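Local coordinates for protein N-Acetyltransferase, PseH (Campylobacter jejuni subsp. jejuni PT14, PDB 4XPL) that transfers an acetyl group from acetyl coenzyme A to the 4-amino group of a UDP-linked sugar on the route to pseudaminic acid, which modifies flagellin, at residues Leu54-Phe66 against Ile71-Lys83. The protein carries 8 engineered substitutions. Sequence-based numbering, arbitrary orientation.
Sequences LHQDSSKKYFLVF and IIGVIDFVNITTK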
loop_
_atom_site.group_PDB
_atom_site.type_symbol
_atom_site.label_atom_id
_atom_site.label_comp_id
_atom_site.label_asym_id
_atom_site.label_seq_id
_atom_site.Cartn_x
_atom_site.Cartn_y
_atom_site.Cartn_z
ATOM N N LEU A 54 -7.893 -11.676 -2.832
ATOM C CA LEU A 54 -6.691 -11.615 -1.980
ATOM C C LEU A 54 -6.384 -12.946 -1.271
ATOM O O LEU A 54 -5.213 -13.274 -1.085
ATOM C CB LEU A 54 -6.775 -10.472 -0.955
ATOM C CG LEU A 54 -6.674 -9.058 -1.556
ATOM C CD1 LEU A 54 -6.622 -8.048 -0.454
ATOM C CD2 LEU A 54 -5.447 -8.898 -2.511
ATOM N N HIS A 55 -7.413 -13.700 -0.876
ATOM C CA HIS A 55 -7.198 -15.013 -0.253
ATOM C C HIS A 55 -6.578 -15.972 -1.289
ATOM O O HIS A 55 -5.820 -16.852 -0.918
ATOM C CB HIS A 55 -8.512 -15.619 0.310
ATOM C CG HIS A 55 -8.967 -15.024 1.617
ATOM N ND1 HIS A 55 -9.637 -13.816 1.707
ATOM C CD2 HIS A 55 -8.859 -15.484 2.890
ATOM C CE1 HIS A 55 -9.913 -13.556 2.975
ATOM N NE2 HIS A 55 -9.463 -14.559 3.712
ATOM N N GLN A 56 -6.899 -15.778 -2.573
ATOM C CA GLN A 56 -6.503 -16.686 -3.665
ATOM C C GLN A 56 -5.239 -16.255 -4.427
ATOM O O GLN A 56 -4.669 -17.061 -5.141
ATOM C CB GLN A 56 -7.657 -16.841 -4.677
ATOM C CG GLN A 56 -8.957 -17.388 -4.083
ATOM C CD GLN A 56 -10.115 -17.419 -5.079
ATOM O OE1 GLN A 56 -9.918 -17.651 -6.266
ATOM N NE2 GLN A 56 -11.332 -17.205 -4.588
ATOM N N ASP A 57 -4.801 -15.003 -4.273
ATOM C CA ASP A 57 -3.710 -14.455 -5.094
ATOM C C ASP A 57 -2.491 -14.110 -4.257
ATOM O O ASP A 57 -2.444 -13.055 -3.617
ATOM C CB ASP A 57 -4.183 -13.191 -5.832
ATOM C CG ASP A 57 -3.234 -12.765 -6.963
ATOM O OD1 ASP A 57 -2.130 -13.343 -7.119
ATOM O OD2 ASP A 57 -3.613 -11.835 -7.700
ATOM N N SER A 58 -1.486 -14.976 -4.289
ATOM C CA SER A 58 -0.262 -14.748 -3.511
ATOM C C SER A 58 0.645 -13.631 -4.065
ATOM O O SER A 58 1.582 -13.219 -3.384
ATOM C CB SER A 58 0.539 -16.057 -3.335
ATOM O OG SER A 58 1.233 -16.416 -4.507
ATOM N N SER A 59 0.364 -13.152 -5.278
ATOM C CA SER A 59 1.079 -12.018 -5.867
ATOM C C SER A 59 0.587 -10.628 -5.407
ATOM O O SER A 59 1.120 -9.643 -5.842
ATOM C CB SER A 59 1.043 -12.090 -7.385
ATOM O OG SER A 59 -0.175 -11.588 -7.884
ATOM N N LYS A 60 -0.408 -10.564 -4.521
ATOM C CA LYS A 60 -0.870 -9.298 -3.949
ATOM C C LYS A 60 -1.027 -9.467 -2.446
ATOM O O LYS A 60 -1.443 -10.532 -1.998
ATOM C CB LYS A 60 -2.230 -8.903 -4.516
ATOM C CG LYS A 60 -2.282 -8.646 -6.032
ATOM C CD LYS A 60 -3.714 -8.178 -6.403
ATOM C CE LYS A 60 -3.828 -7.696 -7.861
ATOM N NZ LYS A 60 -3.090 -8.551 -8.742
ATOM N N LYS A 61 -0.712 -8.409 -1.689
ATOM C CA LYS A 61 -0.905 -8.384 -0.245
ATOM C C LYS A 61 -1.249 -6.950 0.146
ATOM O O LYS A 61 -0.530 -6.000 -0.222
ATOM C CB LYS A 61 0.355 -8.835 0.506
ATOM C CG LYS A 61 0.807 -10.261 0.229
ATOM C CD LYS A 61 1.914 -10.672 1.223
ATOM C CE LYS A 61 2.454 -12.032 0.932
ATOM N NZ LYS A 61 1.482 -13.075 1.366
ATOM N N TYR A 62 -2.367 -6.794 0.851
ATOM C CA TYR A 62 -2.786 -5.518 1.396
ATOM C C TYR A 62 -2.802 -5.629 2.910
ATOM O O TYR A 62 -3.231 -6.646 3.437
ATOM C CB TYR A 62 -4.214 -5.199 0.905
ATOM C CG TYR A 62 -4.305 -4.675 -0.514
ATOM C CD1 TYR A 62 -3.942 -5.464 -1.594
ATOM C CD2 TYR A 62 -4.758 -3.388 -0.770
ATOM C CE1 TYR A 62 -4.017 -4.978 -2.886
ATOM C CE2 TYR A 62 -4.850 -2.898 -2.079
ATOM C CZ TYR A 62 -4.470 -3.686 -3.109
ATOM O OH TYR A 62 -4.542 -3.242 -4.401
ATOM N N PHE A 63 -2.363 -4.567 3.580
ATOM C CA PHE A 63 -2.346 -4.473 5.007
ATOM C C PHE A 63 -3.005 -3.201 5.510
ATOM O O PHE A 63 -2.814 -2.091 4.936
ATOM C CB PHE A 63 -0.895 -4.500 5.480
ATOM C CG PHE A 63 -0.183 -5.817 5.205
ATOM C CD1 PHE A 63 -0.370 -6.889 6.051
ATOM C CD2 PHE A 63 0.662 -5.953 4.146
ATOM C CE1 PHE A 63 0.287 -8.071 5.860
ATOM C CE2 PHE A 63 1.315 -7.154 3.918
ATOM C CZ PHE A 63 1.125 -8.204 4.785
ATOM N N LEU A 64 -3.775 -3.354 6.576
ATOM C CA LEU A 64 -4.229 -2.221 7.377
ATOM C C LEU A 64 -3.121 -1.985 8.404
ATOM O O LEU A 64 -2.719 -2.936 9.097
ATOM C CB LEU A 64 -5.573 -2.548 8.016
ATOM C CG LEU A 64 -6.352 -1.491 8.793
ATOM C CD1 LEU A 64 -6.655 -0.317 7.905
ATOM C CD2 LEU A 64 -7.638 -2.056 9.375
ATOM N N VAL A 65 -2.657 -0.751 8.517
ATOM C CA VAL A 65 -1.550 -0.416 9.405
ATOM C C VAL A 65 -2.058 0.256 10.678
ATOM O O VAL A 65 -2.790 1.237 10.618
ATOM C CB VAL A 65 -0.538 0.493 8.715
ATOM C CG1 VAL A 65 0.670 0.821 9.683
ATOM C CG2 VAL A 65 -0.061 -0.174 7.382
ATOM N N PHE A 66 -1.619 -0.269 11.820
ATOM C CA PHE A 66 -1.964 0.250 13.100
ATOM C C PHE A 66 -0.739 0.855 13.805
ATOM O O PHE A 66 0.389 0.336 13.727
ATOM C CB PHE A 66 -2.520 -0.863 13.995
ATOM C CG PHE A 66 -3.892 -1.373 13.585
ATOM C CD1 PHE A 66 -4.031 -2.210 12.505
ATOM C CD2 PHE A 66 -5.015 -1.074 14.335
ATOM C CE1 PHE A 66 -5.277 -2.711 12.154
ATOM C CE2 PHE A 66 -6.263 -1.552 13.979
ATOM C CZ PHE A 66 -6.373 -2.374 12.863
ATOM N N ILE A 71 -5.832 2.799 13.667
ATOM C CA ILE A 71 -5.575 2.690 12.223
ATOM C C ILE A 71 -4.937 3.976 11.702
ATOM O O ILE A 71 -5.444 5.057 11.999
ATOM C CB ILE A 71 -6.873 2.385 11.431
ATOM C CG1 ILE A 71 -7.392 0.989 11.774
ATOM C CG2 ILE A 71 -6.635 2.476 9.924
ATOM C CD1 ILE A 71 -8.877 0.775 11.453
ATOM N N ILE A 72 -3.822 3.869 10.941
ATOM C CA ILE A 72 -3.214 5.044 10.319
ATOM C C ILE A 72 -3.161 5.041 8.794
ATOM O O ILE A 72 -2.949 6.091 8.191
ATOM C CB ILE A 72 -1.813 5.337 10.901
ATOM C CG1 ILE A 72 -0.828 4.182 10.710
ATOM C CG2 ILE A 72 -1.991 5.678 12.461
ATOM C CD1 ILE A 72 0.667 4.647 10.816
ATOM N N GLY A 73 -3.389 3.885 8.175
ATOM C CA GLY A 73 -3.434 3.834 6.715
ATOM C C GLY A 73 -3.440 2.413 6.222
ATOM O O GLY A 73 -3.582 1.452 7.013
ATOM N N VAL A 74 -3.311 2.300 4.909
ATOM C CA VAL A 74 -3.227 1.012 4.224
ATOM C C VAL A 74 -1.969 1.004 3.377
ATOM O O VAL A 74 -1.589 2.034 2.755
ATOM C CB VAL A 74 -4.481 0.802 3.337
ATOM C CG1 VAL A 74 -4.279 -0.294 2.221
ATOM C CG2 VAL A 74 -5.720 0.518 4.205
ATOM N N ILE A 75 -1.332 -0.150 3.312
ATOM C CA ILE A 75 -0.257 -0.360 2.353
ATOM C C ILE A 75 -0.512 -1.596 1.522
ATOM O O ILE A 75 -1.257 -2.460 1.929
ATOM C CB ILE A 75 1.136 -0.435 3.056
ATOM C CG1 ILE A 75 1.222 -1.612 4.024
ATOM C CG2 ILE A 75 1.455 0.891 3.755
ATOM C CD1 ILE A 75 2.655 -1.857 4.591
ATOM N N ASP A 76 0.092 -1.654 0.334
ATOM C CA ASP A 76 -0.099 -2.774 -0.519
ATOM C C ASP A 76 1.114 -3.060 -1.361
ATOM O O ASP A 76 1.940 -2.153 -1.691
ATOM C CB ASP A 76 -1.360 -2.649 -1.402
ATOM C CG ASP A 76 -1.225 -1.629 -2.487
ATOM O OD1 ASP A 76 -0.753 -1.989 -3.584
ATOM O OD2 ASP A 76 -1.605 -0.474 -2.230
ATOM N N PHE A 77 1.190 -4.346 -1.708
ATOM C CA PHE A 77 2.236 -4.888 -2.552
ATOM C C PHE A 77 1.554 -5.724 -3.629
ATOM O O PHE A 77 0.748 -6.575 -3.308
ATOM C CB PHE A 77 3.163 -5.762 -1.713
ATOM C CG PHE A 77 3.679 -5.096 -0.477
ATOM C CD1 PHE A 77 2.971 -5.167 0.722
ATOM C CD2 PHE A 77 4.898 -4.449 -0.485
ATOM C CE1 PHE A 77 3.454 -4.553 1.854
ATOM C CE2 PHE A 77 5.406 -3.883 0.644
ATOM C CZ PHE A 77 4.699 -3.910 1.817
ATOM N N VAL A 78 1.809 -5.405 -4.900
ATOM C CA VAL A 78 1.213 -6.106 -5.999
ATOM C C VAL A 78 2.307 -6.472 -6.998
ATOM O O VAL A 78 3.445 -5.935 -6.943
ATOM C CB VAL A 78 0.045 -5.283 -6.629
ATOM C CG1 VAL A 78 -0.979 -4.920 -5.538
ATOM C CG2 VAL A 78 0.535 -3.997 -7.364
ATOM N N ASN A 79 1.975 -7.421 -7.869
ATOM C CA ASN A 79 2.917 -7.983 -8.839
ATOM C C ASN A 79 4.144 -8.514 -8.116
ATOM O O ASN A 79 5.271 -8.301 -8.532
ATOM C CB ASN A 79 3.334 -6.947 -9.883
ATOM C CG ASN A 79 2.173 -6.443 -10.714
ATOM O OD1 ASN A 79 1.490 -7.204 -11.371
ATOM N ND2 ASN A 79 1.963 -5.140 -10.691
ATOM N N ILE A 80 3.915 -9.187 -6.998
ATOM C CA ILE A 80 5.012 -9.710 -6.214
ATOM C C ILE A 80 5.649 -10.884 -6.944
ATOM O O ILE A 80 4.961 -11.823 -7.357
ATOM C CB ILE A 80 4.577 -10.202 -4.824
ATOM C CG1 ILE A 80 3.918 -9.080 -4.041
ATOM C CG2 ILE A 80 5.786 -10.808 -4.092
ATOM C CD1 ILE A 80 3.192 -9.560 -2.767
ATOM N N THR A 81 6.964 -10.805 -7.108
ATOM C CA THR A 81 7.768 -11.920 -7.550
ATOM C C THR A 81 8.855 -12.208 -6.501
ATOM O O THR A 81 8.911 -11.550 -5.468
ATOM C CB THR A 81 8.445 -11.612 -8.890
ATOM O OG1 THR A 81 9.582 -10.770 -8.657
ATOM C CG2 THR A 81 7.468 -10.906 -9.863
ATOM N N THR A 82 9.747 -13.176 -6.786
ATOM C CA THR A 82 10.887 -13.416 -5.881
ATOM C C THR A 82 11.916 -12.265 -5.875
ATOM O O THR A 82 12.657 -12.115 -4.895
ATOM C CB THR A 82 11.573 -14.799 -6.114
ATOM O OG1 THR A 82 12.063 -14.907 -7.462
ATOM C CG2 THR A 82 10.596 -15.926 -5.851
ATOM N N LYS A 83 11.906 -11.413 -6.910
ATOM C CA LYS A 83 12.897 -10.347 -7.066
ATOM C C LYS A 83 12.378 -8.905 -6.924
ATOM O O LYS A 83 13.143 -8.007 -6.586
ATOM C CB LYS A 83 13.573 -10.497 -8.441
ATOM C CG LYS A 83 14.144 -11.890 -8.706
ATOM C CD LYS A 83 15.212 -12.299 -7.698
ATOM C CE LYS A 83 15.667 -13.749 -7.989
ATOM N NZ LYS A 83 16.991 -14.100 -7.377
HETATM O O HOH W 1 -0.538 -8.797 -8.683
#
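Tyr62 lays its ring flat over Asp76: Asp76 CB sits 3.4 Å from the Tyr62 ring centroid, almost on the normal, and the carboxylate stacks against the ring with the two planes 16° apart. With CG between backbone N and carbonyl carbon, an Asp76 chi1 of 71° lays the carboxylate alongside the tyrosine, pointing the same way. On the same face, Leu64 meets Ile71 at about a right angle, tightly, with Leu64 CD1 3.4 Å from Ile71 CG2. Ile71 CG1 turns instead to the Phe66 ring, a CH-pi contact over its face, 3.9 Å from the centroid. The other face carries Phe63, whose CD2 lies in the plane of the Phe77 ring at its edge, 3.9 Å from Phe77 CE1, and Val65, whose CG2 packs on Ile75 CG1; Tyr109, Leu102 and Ile106 of helix 99-114 pack on this face. Between the faces runs the antiparallel hairpin of 61-67 and 70-78, neighbouring inner strands of the seven-stranded GNAT sheet. Six backbone bonds join Lys61, Phe63 and Val65 to Phe77, Ile75, Gly73 and Ile72, and a beta bulge shifts the register before Phe66. Beyond the strand, Ile80 N bonds to Ser59 O at 3.1 Å, while a water links Ser59 OG, Lys60 NZ and Asn79 N. Asp57 OD1 accepts from Ser59 OG and, in an Asx turn, Ser59 N, both from one face of its carboxylate. Backbone bonds thus set the register; the CH-pi contact and stacked carboxylate are consistent with holding Asp76's rotation beside acetyl coenzyme A, which it touches.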